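Local coordinates for protein maleylacetate reductase (Agrobacterium tumefaciens, PDB 3HL0) that probably catalyses the NADH-dependent reduction of maleylacetate to 3-oxoadipate, as a member of the iron-containing alcohol dehydrogenase family, at residues T71-T76 and A107-A112; I117-A122 and A155-G160; E203-V208 and F294-R299; L322-P327 and T337-L342. All coordinates share one frame; numbering follows the deposited sequence.

Contact 1: T71-T76 and A107-A112; sequences TPVEVT and ALRTDA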
# COMPACT_ATOMS: atom_id res chain seq x y z
N THR A 71 -11.23 -0.31 -5.68
CA THR A 71 -12.02 -0.51 -6.91
C THR A 71 -12.87 0.75 -7.23
O THR A 71 -14.10 0.69 -7.30
CB THR A 71 -12.87 -1.82 -6.83
OG1 THR A 71 -12.10 -2.86 -6.18
CG2 THR A 71 -13.28 -2.32 -8.21
N PRO A 72 -12.21 1.89 -7.46
CA PRO A 72 -13.00 3.11 -7.75
C PRO A 72 -13.67 3.03 -9.14
O PRO A 72 -13.09 2.54 -10.10
CB PRO A 72 -11.95 4.23 -7.66
CG PRO A 72 -10.60 3.57 -7.74
CD PRO A 72 -10.76 2.09 -7.56
N VAL A 73 -14.91 3.51 -9.22
CA VAL A 73 -15.70 3.38 -10.44
C VAL A 73 -15.06 4.02 -11.69
O VAL A 73 -15.24 3.51 -12.81
CB VAL A 73 -17.17 3.88 -10.18
CG1 VAL A 73 -17.99 3.91 -11.45
CG2 VAL A 73 -17.84 2.99 -9.15
N GLU A 74 -14.30 5.10 -11.53
CA GLU A 74 -13.69 5.74 -12.70
C GLU A 74 -12.60 4.89 -13.34
O GLU A 74 -12.49 4.85 -14.56
CB GLU A 74 -13.25 7.18 -12.45
CG GLU A 74 -14.42 8.12 -12.19
CD GLU A 74 -15.45 8.18 -13.34
OE1 GLU A 74 -15.05 8.29 -14.51
OE2 GLU A 74 -16.68 8.14 -13.06
N VAL A 75 -11.84 4.15 -12.51
CA VAL A 75 -10.89 3.20 -13.03
C VAL A 75 -11.61 2.03 -13.72
O VAL A 75 -11.22 1.59 -14.81
CB VAL A 75 -9.95 2.67 -11.90
CG1 VAL A 75 -9.07 1.51 -12.42
CG2 VAL A 75 -9.09 3.80 -11.37
N THR A 76 -12.67 1.53 -13.10
CA THR A 76 -13.45 0.47 -13.74
C THR A 76 -13.98 0.91 -15.11
O THR A 76 -13.92 0.16 -16.08
CB THR A 76 -14.60 0.03 -12.85
OG1 THR A 76 -14.03 -0.57 -11.68
CG2 THR A 76 -15.51 -0.98 -13.58
N ALA A 107 -16.75 -7.62 -14.94
CA ALA A 107 -17.78 -8.65 -15.17
C ALA A 107 -19.19 -8.11 -14.90
O ALA A 107 -20.13 -8.42 -15.68
CB ALA A 107 -17.50 -9.89 -14.30
N LEU A 108 -19.36 -7.32 -13.85
CA LEU A 108 -20.69 -6.74 -13.55
C LEU A 108 -21.25 -5.95 -14.74
O LEU A 108 -22.46 -5.94 -14.98
CB LEU A 108 -20.64 -5.85 -12.30
CG LEU A 108 -21.90 -5.12 -11.84
CD1 LEU A 108 -22.95 -6.12 -11.38
CD2 LEU A 108 -21.53 -4.21 -10.70
N ARG A 109 -20.37 -5.30 -15.48
CA ARG A 109 -20.76 -4.34 -16.49
C ARG A 109 -20.79 -4.94 -17.89
O ARG A 109 -21.42 -4.40 -18.80
CB ARG A 109 -19.80 -3.15 -16.45
CG ARG A 109 -20.05 -2.28 -15.22
CD ARG A 109 -18.87 -1.40 -14.90
NE ARG A 109 -19.20 -0.46 -13.84
CZ ARG A 109 -19.07 -0.70 -12.53
NH1 ARG A 109 -18.64 -1.87 -12.08
NH2 ARG A 109 -19.40 0.23 -11.64
N THR A 110 -20.11 -6.07 -18.08
CA THR A 110 -19.93 -6.62 -19.43
C THR A 110 -20.27 -8.11 -19.52
O THR A 110 -20.22 -8.69 -20.62
CB THR A 110 -18.45 -6.53 -19.85
OG1 THR A 110 -17.70 -7.43 -19.01
CG2 THR A 110 -17.88 -5.12 -19.70
N ASP A 111 -20.55 -8.73 -18.39
CA ASP A 111 -20.68 -10.19 -18.27
C ASP A 111 -19.43 -10.98 -18.75
O ASP A 111 -19.53 -12.16 -19.10
CB ASP A 111 -21.97 -10.70 -18.92
CG ASP A 111 -22.63 -11.82 -18.11
OD1 ASP A 111 -22.53 -11.80 -16.85
OD2 ASP A 111 -23.25 -12.70 -18.73
N ALA A 112 -18.25 -10.34 -18.74
CA ALA A 112 -16.98 -11.04 -19.04
C ALA A 112 -16.89 -12.27 -18.15
O ALA A 112 -17.19 -12.20 -16.95
CB ALA A 112 -15.80 -10.11 -18.72
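Arg-109 reaches from the last turn of helix 97-110 to Val-73 and Thr-76 at the start of helix 73-85. The two helices flank the parallel sheet of the Rossmann-like nucleotide-binding domain. The arginine chain is extended from CG to NE and spans the gap between backbones, whose nearest CA atoms, those of Thr-76 and Arg-109, are 9.2 Å apart. Thr-76 meets it with its methyl. CG2 is anti to the backbone N while OG1 lies beside that N (chi1 -66°). The methyl therefore sits over one face of the guanidinium, toward its rim, with CG2 3.6 Å from Arg-109 NH1. Arg-109 CD also rests on this methyl, so both the aliphatic and the flat part of the arginine are packed. No hydrogen bond crosses; the methyls make only van der Waals contact with the guanidinium. NH1 bonds to Gln-132 OE1 of strand 129-134 and to Ala-105 O, and NH2 is bonded outside the two segments as well. These bonds should limit rotation of the flat group. Pro-72 is the N-cap residue of helix 73-85 and packs on Pro-43 of the second subunit. Both Val-73 methyls approach Arg-109 NH2, CG1 at 3.9 Å and CG2 at 4.0 Å.

Contact 2: I117-A122 and A155-G160; sequences IPTTYA and AELTLG. With NAD (nicotinamide-adenine-dinucleotide), chain D.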
# COMPACT_ATOMS: atom_id res chain seq x y z
N ILE A 117 -6.28 -15.46 -10.95
CA ILE A 117 -5.01 -16.07 -10.55
C ILE A 117 -4.58 -15.32 -9.25
O ILE A 117 -3.88 -14.28 -9.31
CB ILE A 117 -3.94 -15.94 -11.66
CG1 ILE A 117 -4.46 -16.53 -12.97
CG2 ILE A 117 -2.64 -16.70 -11.21
CD1 ILE A 117 -3.48 -16.23 -14.13
N PRO A 118 -5.03 -15.82 -8.08
CA PRO A 118 -4.85 -15.06 -6.82
C PRO A 118 -3.41 -15.12 -6.37
O PRO A 118 -2.80 -16.18 -6.44
CB PRO A 118 -5.77 -15.75 -5.81
CG PRO A 118 -6.66 -16.68 -6.60
CD PRO A 118 -5.91 -17.00 -7.91
N THR A 119 -2.89 -14.01 -5.82
CA THR A 119 -1.50 -14.00 -5.36
C THR A 119 -1.41 -13.53 -3.91
O THR A 119 -0.31 -13.27 -3.43
CB THR A 119 -0.62 -13.13 -6.28
OG1 THR A 119 -1.10 -11.76 -6.26
CG2 THR A 119 -0.66 -13.65 -7.77
N THR A 120 -2.55 -13.37 -3.25
CA THR A 120 -2.57 -13.12 -1.79
C THR A 120 -3.52 -14.11 -1.16
O THR A 120 -3.95 -15.09 -1.80
CB THR A 120 -3.00 -11.68 -1.39
OG1 THR A 120 -4.42 -11.51 -1.61
CG2 THR A 120 -2.21 -10.61 -2.17
N TYR A 121 -3.87 -13.88 0.11
CA TYR A 121 -4.73 -14.79 0.85
C TYR A 121 -6.13 -14.22 1.08
O TYR A 121 -6.90 -14.74 1.87
CB TYR A 121 -4.06 -15.16 2.18
CG TYR A 121 -2.65 -15.76 1.97
CD1 TYR A 121 -2.41 -16.72 0.97
CD2 TYR A 121 -1.57 -15.32 2.76
CE1 TYR A 121 -1.14 -17.24 0.77
CE2 TYR A 121 -0.29 -15.82 2.56
CZ TYR A 121 -0.08 -16.79 1.56
OH TYR A 121 1.19 -17.26 1.40
N ALA A 122 -6.46 -13.16 0.37
CA ALA A 122 -7.75 -12.45 0.59
C ALA A 122 -8.99 -13.32 0.34
O ALA A 122 -10.01 -13.16 1.02
CB ALA A 122 -7.82 -11.18 -0.34
N ALA A 155 1.01 -21.67 -6.37
CA ALA A 155 1.74 -21.18 -5.19
C ALA A 155 3.10 -20.55 -5.59
O ALA A 155 3.64 -19.74 -4.84
CB ALA A 155 1.93 -22.26 -4.19
N GLU A 156 3.63 -20.87 -6.77
CA GLU A 156 4.90 -20.22 -7.21
C GLU A 156 4.76 -18.69 -7.28
O GLU A 156 5.75 -17.96 -7.06
CB GLU A 156 5.41 -20.82 -8.53
CG GLU A 156 5.83 -22.27 -8.35
CD GLU A 156 6.28 -22.97 -9.65
OE1 GLU A 156 6.20 -22.40 -10.76
OE2 GLU A 156 6.73 -24.12 -9.52
N LEU A 157 3.55 -18.20 -7.59
CA LEU A 157 3.28 -16.79 -7.76
C LEU A 157 3.19 -16.05 -6.41
O LEU A 157 3.17 -14.83 -6.37
CB LEU A 157 1.99 -16.58 -8.54
CG LEU A 157 1.99 -17.27 -9.90
CD1 LEU A 157 0.79 -16.74 -10.64
CD2 LEU A 157 3.28 -17.02 -10.68
N THR A 158 3.17 -16.81 -5.33
CA THR A 158 3.16 -16.25 -3.99
C THR A 158 4.51 -16.23 -3.30
O THR A 158 4.63 -15.68 -2.21
CB THR A 158 2.15 -16.94 -3.06
OG1 THR A 158 2.56 -18.28 -2.81
CG2 THR A 158 0.72 -16.88 -3.63
N LEU A 159 5.54 -16.81 -3.92
CA LEU A 159 6.85 -16.84 -3.28
C LEU A 159 7.31 -15.39 -3.05
O LEU A 159 7.97 -15.10 -2.04
CB LEU A 159 7.89 -17.59 -4.12
CG LEU A 159 7.66 -19.12 -4.26
CD1 LEU A 159 8.50 -19.68 -5.40
CD2 LEU A 159 7.95 -19.88 -3.01
N GLY A 160 6.90 -14.50 -3.97
CA GLY A 160 7.31 -13.10 -3.92
C GLY A 160 6.42 -12.19 -3.11
O GLY A 160 6.63 -10.96 -3.07
PA NAD D . -4.25 -5.93 -2.56
O1A NAD D . -4.89 -6.69 -3.66
O2A NAD D . -4.74 -4.56 -2.29
O5B NAD D . -2.67 -6.03 -2.73
C5B NAD D . -1.83 -5.15 -1.97
C4B NAD D . -0.54 -4.95 -2.76
O4B NAD D . 0.18 -6.18 -2.77
C3B NAD D . -0.81 -4.54 -4.22
O3B NAD D . 0.07 -3.48 -4.65
C2B NAD D . -0.53 -5.83 -4.96
O2B NAD D . -0.10 -5.62 -6.29
C1B NAD D . 0.57 -6.48 -4.10
N9A NAD D . 0.65 -7.95 -4.26
C8A NAD D . -0.39 -8.85 -4.16
N7A NAD D . 0.09 -10.10 -4.37
C5A NAD D . 1.44 -10.02 -4.62
C6A NAD D . 2.41 -10.98 -4.90
N6A NAD D . 2.23 -12.32 -4.70
N1A NAD D . 3.70 -10.51 -5.12
C2A NAD D . 4.01 -9.17 -5.03
N3A NAD D . 3.06 -8.22 -4.74
C4A NAD D . 1.78 -8.66 -4.54
O3 NAD D . -4.45 -6.68 -1.13
PN NAD D . -5.55 -7.78 -0.65
O1N NAD D . -5.47 -7.76 0.84
O2N NAD D . -5.23 -9.00 -1.39
O5D NAD D . -6.97 -7.20 -1.10
C5D NAD D . -7.63 -6.17 -0.38
C4D NAD D . -8.84 -5.74 -1.21
O4D NAD D . -9.62 -6.89 -1.49
C3D NAD D . -9.73 -4.80 -0.40
O3D NAD D . -10.34 -3.88 -1.32
C2D NAD D . -10.75 -5.74 0.19
O2D NAD D . -11.98 -5.12 0.56
C1D NAD D . -10.92 -6.74 -0.95
N1N NAD D . -11.44 -8.03 -0.52
C2N NAD D . -12.62 -8.42 -1.06
C3N NAD D . -13.15 -9.64 -0.69
C7N NAD D . -14.41 -9.98 -1.37
O7N NAD D . -14.88 -11.20 -1.07
N7N NAD D . -15.03 -9.12 -2.21
C4N NAD D . -12.48 -10.53 0.22
C5N NAD D . -11.27 -10.10 0.77
C6N NAD D . -10.76 -8.85 0.40
O HOH W 1 1.12 -19.00 -0.66
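The adenine end of the NAD pocket is built here, where the loop after strand 113-118 meets the loop after strand 150-153. Leu-157 lies against Ile-117 and Thr-119. Its CD1 meets Ile-117 CG2 at 3.5 Å, a tight carbon pair, and its CB faces the Thr-119 methyl CG2. The leucine CG is anti to the carbonyl carbon (chi1 -56°), and CD1 is the branch that touches Ile-117. Thr-158 CG2 packs on the carbonyl of Thr-119.

Two backbone carbonyls, one from each segment, receive the adenine amino group. NAD N6A donates to Thr-119 O at 3.0 Å, and more weakly to Leu-157 O at 3.2 Å. Thr-119 O is thus the stronger acceptor of the two. Thr-119 OG1 comes within 2.8 Å of NAD N7A and is also bonded to Gln-45. Farther along the cofactor, Thr-120 OG1 donates to phosphate oxygen O2N of NAD at 2.6 Å. The same hydroxyl accepts from Ala-122 N, forming an ST turn, which helps orient the hydroxyl toward the phosphate.

Thr-158 OG1 donates to Ala-155 O at 2.7 Å, in the carbonyl plane and on a lone pair. A water donates to this hydroxyl and also bonds Tyr-121 OH, lying in plane at the tyrosine ring edge; that phenol is held by Arg-218 as well. Loops at the C-terminal ends of parallel strands, gathered round a dinucleotide, are typical of Rossmann-like cofactor sites.

Contact 3: E203-V208 and F294-R299; sequences EALPVV and FDFAAR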
# COMPACT_ATOMS: atom_id res chain seq x y z
N GLU A 203 -0.58 -23.64 10.64
CA GLU A 203 0.62 -24.39 10.32
C GLU A 203 1.60 -23.63 9.43
O GLU A 203 2.83 -23.60 9.71
CB GLU A 203 0.22 -25.72 9.64
CG GLU A 203 1.43 -26.58 9.34
CD GLU A 203 1.03 -27.95 8.85
OE1 GLU A 203 1.07 -28.17 7.63
OE2 GLU A 203 0.66 -28.81 9.70
N ALA A 204 1.07 -23.02 8.36
CA ALA A 204 1.87 -22.48 7.27
C ALA A 204 2.45 -21.11 7.57
O ALA A 204 3.59 -20.86 7.21
CB ALA A 204 1.10 -22.42 5.96
N LEU A 205 1.67 -20.19 8.16
CA LEU A 205 2.16 -18.80 8.25
C LEU A 205 3.47 -18.64 9.04
O LEU A 205 4.30 -17.89 8.57
CB LEU A 205 1.06 -17.87 8.81
CG LEU A 205 -0.11 -17.73 7.82
CD1 LEU A 205 -1.31 -17.02 8.51
CD2 LEU A 205 0.27 -16.97 6.52
N PRO A 206 3.66 -19.35 10.18
CA PRO A 206 4.96 -19.22 10.89
C PRO A 206 6.14 -19.70 10.06
O PRO A 206 7.26 -19.13 10.16
CB PRO A 206 4.79 -20.12 12.12
CG PRO A 206 3.28 -20.09 12.36
CD PRO A 206 2.73 -20.19 10.96
N VAL A 207 5.91 -20.72 9.23
CA VAL A 207 6.94 -21.22 8.30
C VAL A 207 7.23 -20.26 7.18
O VAL A 207 8.40 -19.96 6.86
CB VAL A 207 6.59 -22.61 7.74
CG1 VAL A 207 7.73 -23.13 6.79
CG2 VAL A 207 6.41 -23.57 8.92
N VAL A 208 6.17 -19.71 6.58
CA VAL A 208 6.31 -18.68 5.56
C VAL A 208 7.11 -17.46 6.07
O VAL A 208 7.92 -16.89 5.33
CB VAL A 208 4.90 -18.25 4.99
CG1 VAL A 208 5.04 -17.00 4.12
CG2 VAL A 208 4.33 -19.41 4.19
N PHE A 294 -4.46 -13.69 19.45
CA PHE A 294 -3.51 -12.62 19.76
C PHE A 294 -2.07 -13.14 19.89
O PHE A 294 -1.13 -12.58 19.31
CB PHE A 294 -3.97 -11.92 21.07
CG PHE A 294 -3.10 -10.78 21.50
CD1 PHE A 294 -3.46 -9.47 21.19
CD2 PHE A 294 -1.95 -11.01 22.27
CE1 PHE A 294 -2.71 -8.40 21.62
CE2 PHE A 294 -1.17 -9.93 22.70
CZ PHE A 294 -1.57 -8.63 22.37
N ASP A 295 -1.92 -14.25 20.61
CA ASP A 295 -0.58 -14.84 20.77
C ASP A 295 -0.05 -15.33 19.43
O ASP A 295 1.15 -15.16 19.12
CB ASP A 295 -0.61 -16.00 21.77
CG ASP A 295 -0.95 -15.56 23.19
OD1 ASP A 295 -0.87 -14.36 23.49
OD2 ASP A 295 -1.29 -16.45 24.02
N PHE A 296 -0.93 -15.93 18.61
CA PHE A 296 -0.50 -16.41 17.29
C PHE A 296 -0.06 -15.24 16.40
O PHE A 296 0.96 -15.32 15.73
CB PHE A 296 -1.65 -17.21 16.64
CG PHE A 296 -1.35 -17.66 15.25
CD1 PHE A 296 -0.42 -18.68 14.98
CD2 PHE A 296 -1.96 -17.03 14.17
CE1 PHE A 296 -0.14 -19.06 13.67
CE2 PHE A 296 -1.68 -17.41 12.87
CZ PHE A 296 -0.79 -18.42 12.59
N ALA A 297 -0.82 -14.15 16.40
CA ALA A 297 -0.49 -12.98 15.60
C ALA A 297 0.87 -12.42 16.03
O ALA A 297 1.63 -11.95 15.20
CB ALA A 297 -1.59 -11.90 15.76
N ALA A 298 1.16 -12.51 17.34
CA ALA A 298 2.44 -12.01 17.84
C ALA A 298 3.57 -12.90 17.31
O ALA A 298 4.62 -12.34 16.97
CB ALA A 298 2.44 -11.95 19.38
N ARG A 299 3.36 -14.22 17.23
CA ARG A 299 4.38 -15.13 16.61
C ARG A 299 4.65 -14.71 15.17
O ARG A 299 5.73 -14.97 14.64
CB ARG A 299 3.95 -16.62 16.66
CG ARG A 299 3.84 -17.28 18.06
CD ARG A 299 3.27 -18.72 17.91
NE ARG A 299 4.09 -19.51 16.98
CZ ARG A 299 3.66 -20.51 16.21
NH1 ARG A 299 2.38 -20.87 16.20
NH2 ARG A 299 4.53 -21.13 15.43
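Leu-205 and Pro-206 of helix 188-210 face Phe-296 and Arg-299 of helix 289-300. Leu-205 comes first along the chain. Its CB lies 4.2 Å from Phe-296 CZ, at the far end of the ring. The leucine thus touches the phenylalanine with the root of its side chain.

Pro-206 follows and meets both Phe-296 and Arg-299. The helix is kinked here, because the proline nitrogen has no hydrogen to bond to the preceding turn. CG of the proline ring approaches Phe-296 CE1 at 3.8 Å, and the two side chains cross at about a right angle. Phe-296 extends to it with CG anti to the backbone N (chi1 175°), although its CB does not point straight at the other helix. Arg-299 brings its guanidinium over the same proline ring. Pro-206 CG lies over one face of the flat group, and Pro-206 CB is 3.5 Å from Arg-299 NH2. A bend in the arginine chain at chi3 (55°) folds the group back, with NH1 in plane at the edge of the Phe-296 ring. The proline therefore sits against an aromatic ring and an arginine that also touch each other.

The axes of the two segments approach to 10.5 Å and run 28° apart. Beyond the contact, Arg-299 O accepts a bond from Arg-209, a second tie to helix 188-210. Helix 163-180 packs on Leu-205 through Met-167 and on Phe-296 through Leu-171 and Met-174. Helix 215-234 packs against Ala-204, Val-207 and Val-208.

Contact 4: L322-P327 and T337-L342; sequences LATANP and TAIRDL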
# COMPACT_ATOMS: atom_id res chain seq x y z
N LEU A 322 -20.94 4.44 14.80
CA LEU A 322 -21.16 3.92 13.46
C LEU A 322 -21.33 2.41 13.49
O LEU A 322 -22.14 1.86 12.74
CB LEU A 322 -19.98 4.27 12.55
CG LEU A 322 -19.92 5.47 11.63
CD1 LEU A 322 -18.80 5.22 10.63
CD2 LEU A 322 -21.24 5.69 10.87
N ALA A 323 -20.58 1.75 14.36
CA ALA A 323 -20.63 0.29 14.43
C ALA A 323 -21.94 -0.22 14.98
O ALA A 323 -22.28 -1.40 14.83
CB ALA A 323 -19.46 -0.23 15.30
N THR A 324 -22.71 0.67 15.62
CA THR A 324 -23.98 0.24 16.20
C THR A 324 -25.19 0.83 15.50
O THR A 324 -26.34 0.62 15.91
CB THR A 324 -24.02 0.47 17.74
OG1 THR A 324 -23.46 1.74 18.09
CG2 THR A 324 -23.20 -0.59 18.41
N ALA A 325 -24.93 1.54 14.41
CA ALA A 325 -26.01 2.25 13.72
C ALA A 325 -26.96 1.29 13.01
O ALA A 325 -28.19 1.45 13.12
CB ALA A 325 -25.43 3.28 12.75
N ASN A 326 -26.41 0.31 12.30
CA ASN A 326 -27.21 -0.61 11.49
C ASN A 326 -27.21 -2.03 12.05
O ASN A 326 -26.17 -2.70 12.05
CB ASN A 326 -26.71 -0.57 10.05
CG ASN A 326 -26.89 0.81 9.41
OD1 ASN A 326 -25.95 1.40 8.88
ND2 ASN A 326 -28.11 1.34 9.50
N PRO A 327 -28.38 -2.49 12.53
CA PRO A 327 -28.43 -3.80 13.18
C PRO A 327 -28.16 -4.96 12.22
O PRO A 327 -28.66 -4.96 11.09
CB PRO A 327 -29.86 -3.89 13.72
CG PRO A 327 -30.36 -2.45 13.75
CD PRO A 327 -29.71 -1.84 12.54
N THR A 337 -21.71 0.14 24.30
CA THR A 337 -20.65 0.21 25.32
C THR A 337 -19.64 -0.93 25.19
O THR A 337 -18.45 -0.74 25.44
CB THR A 337 -21.18 0.35 26.76
OG1 THR A 337 -21.89 -0.83 27.14
CG2 THR A 337 -22.08 1.61 26.90
N ALA A 338 -20.15 -2.12 24.86
CA ALA A 338 -19.29 -3.28 24.75
C ALA A 338 -18.40 -3.18 23.50
O ALA A 338 -17.22 -3.59 23.54
CB ALA A 338 -20.12 -4.56 24.75
N ILE A 339 -18.93 -2.60 22.44
CA ILE A 339 -18.12 -2.32 21.22
C ILE A 339 -17.10 -1.22 21.53
O ILE A 339 -15.94 -1.28 21.09
CB ILE A 339 -19.00 -1.97 20.01
CG1 ILE A 339 -19.87 -3.19 19.61
CG2 ILE A 339 -18.15 -1.47 18.85
CD1 ILE A 339 -19.05 -4.51 19.29
N ARG A 340 -17.53 -0.22 22.29
CA ARG A 340 -16.57 0.81 22.72
C ARG A 340 -15.40 0.22 23.53
O ARG A 340 -14.25 0.63 23.32
CB ARG A 340 -17.30 1.95 23.46
CG ARG A 340 -16.38 3.12 23.87
CD ARG A 340 -15.79 3.83 22.65
NE ARG A 340 -14.87 4.88 23.14
CZ ARG A 340 -13.64 4.66 23.51
NH1 ARG A 340 -13.10 3.43 23.39
NH2 ARG A 340 -12.89 5.68 23.97
N ASP A 341 -15.67 -0.73 24.43
CA ASP A 341 -14.63 -1.42 25.20
C ASP A 341 -13.71 -2.22 24.25
O ASP A 341 -12.51 -2.20 24.41
CB ASP A 341 -15.25 -2.41 26.19
CG ASP A 341 -16.08 -1.76 27.31
OD1 ASP A 341 -15.88 -0.57 27.58
OD2 ASP A 341 -16.92 -2.51 27.93
N LEU A 342 -14.32 -2.94 23.30
CA LEU A 342 -13.57 -3.74 22.29
C LEU A 342 -12.60 -2.80 21.53
O LEU A 342 -11.39 -3.11 21.38
CB LEU A 342 -14.57 -4.38 21.29
CG LEU A 342 -14.03 -5.37 20.23
CD1 LEU A 342 -15.23 -6.08 19.61
CD2 LEU A 342 -13.29 -4.64 19.12
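The first torsion of Ile-339 sets the contact with Ala-323 and Thr-324. At chi1 -65° CG2 is anti to the backbone N, while CG1 lies beside that N. CG2 reaches Ala-323 CB at 4.0 Å; CG1 lies more loosely beside Thr-324 CG2, at 4.4 Å.

Ala-323 stands near the end of helix 316-323. Its CB points at helix 336-348, and the small side chain lets the backbones come close: the CA atoms of Ala-323 and Ile-339 are 7.7 Å apart. Thr-324 comes next and also points its CB across. It offers its methyl to the isoleucine. Its hydroxyl turns back to its own helix, where OG1 bonds to the carbonyls of Ala-320 and Glu-321. The polar end is thus satisfied locally, and the face toward Ile-339 stays apolar. No hydrogen bond crosses between the two segments.

The isoleucine has further neighbours. Leu-239 of helix 239-251, Tyr-269 of helix 255-271 and Ile-334 of the connecting loop pack on it. Ala-323 is also touched by Leu-243, and Thr-324 by Ile-334. A salt bridge from Arg-340 NE to Asp-317 OD1 joins the same two helices at another point. The contact lies away from the cofactor and metal sites. Two successive helices joined by a loop pack against each other here through an alanine, a threonine methyl and an isoleucine, as part of the helical C-terminal domain of iron-containing alcohol dehydrogenases.

How the contacts relate
The four contacts follow one another along the chain; none nests in or crosses another. Contact 1 closes first and joins two helices beside the parallel sheet. Helix 97-110 then leads into strand 113-118, whose end opens contact 2. That contact closes over the antiparallel pair 129-134 and 137-142 and strand 150-153, and brings two loops to the cofactor. Contact 3 spans 85 residues, mostly helix, and ties helix 188-210 to helix 289-300. Contact 4 closes the short connection between helices 316-323 and 336-348. Contacts 2 and 3 touch directly, Tyr-121 CE2 lying 4.2 Å from Leu-205 CD2, so the nucleotide site meets the helical domain there. Contacts 1 and 3 lie on opposite sides of the chain's centre.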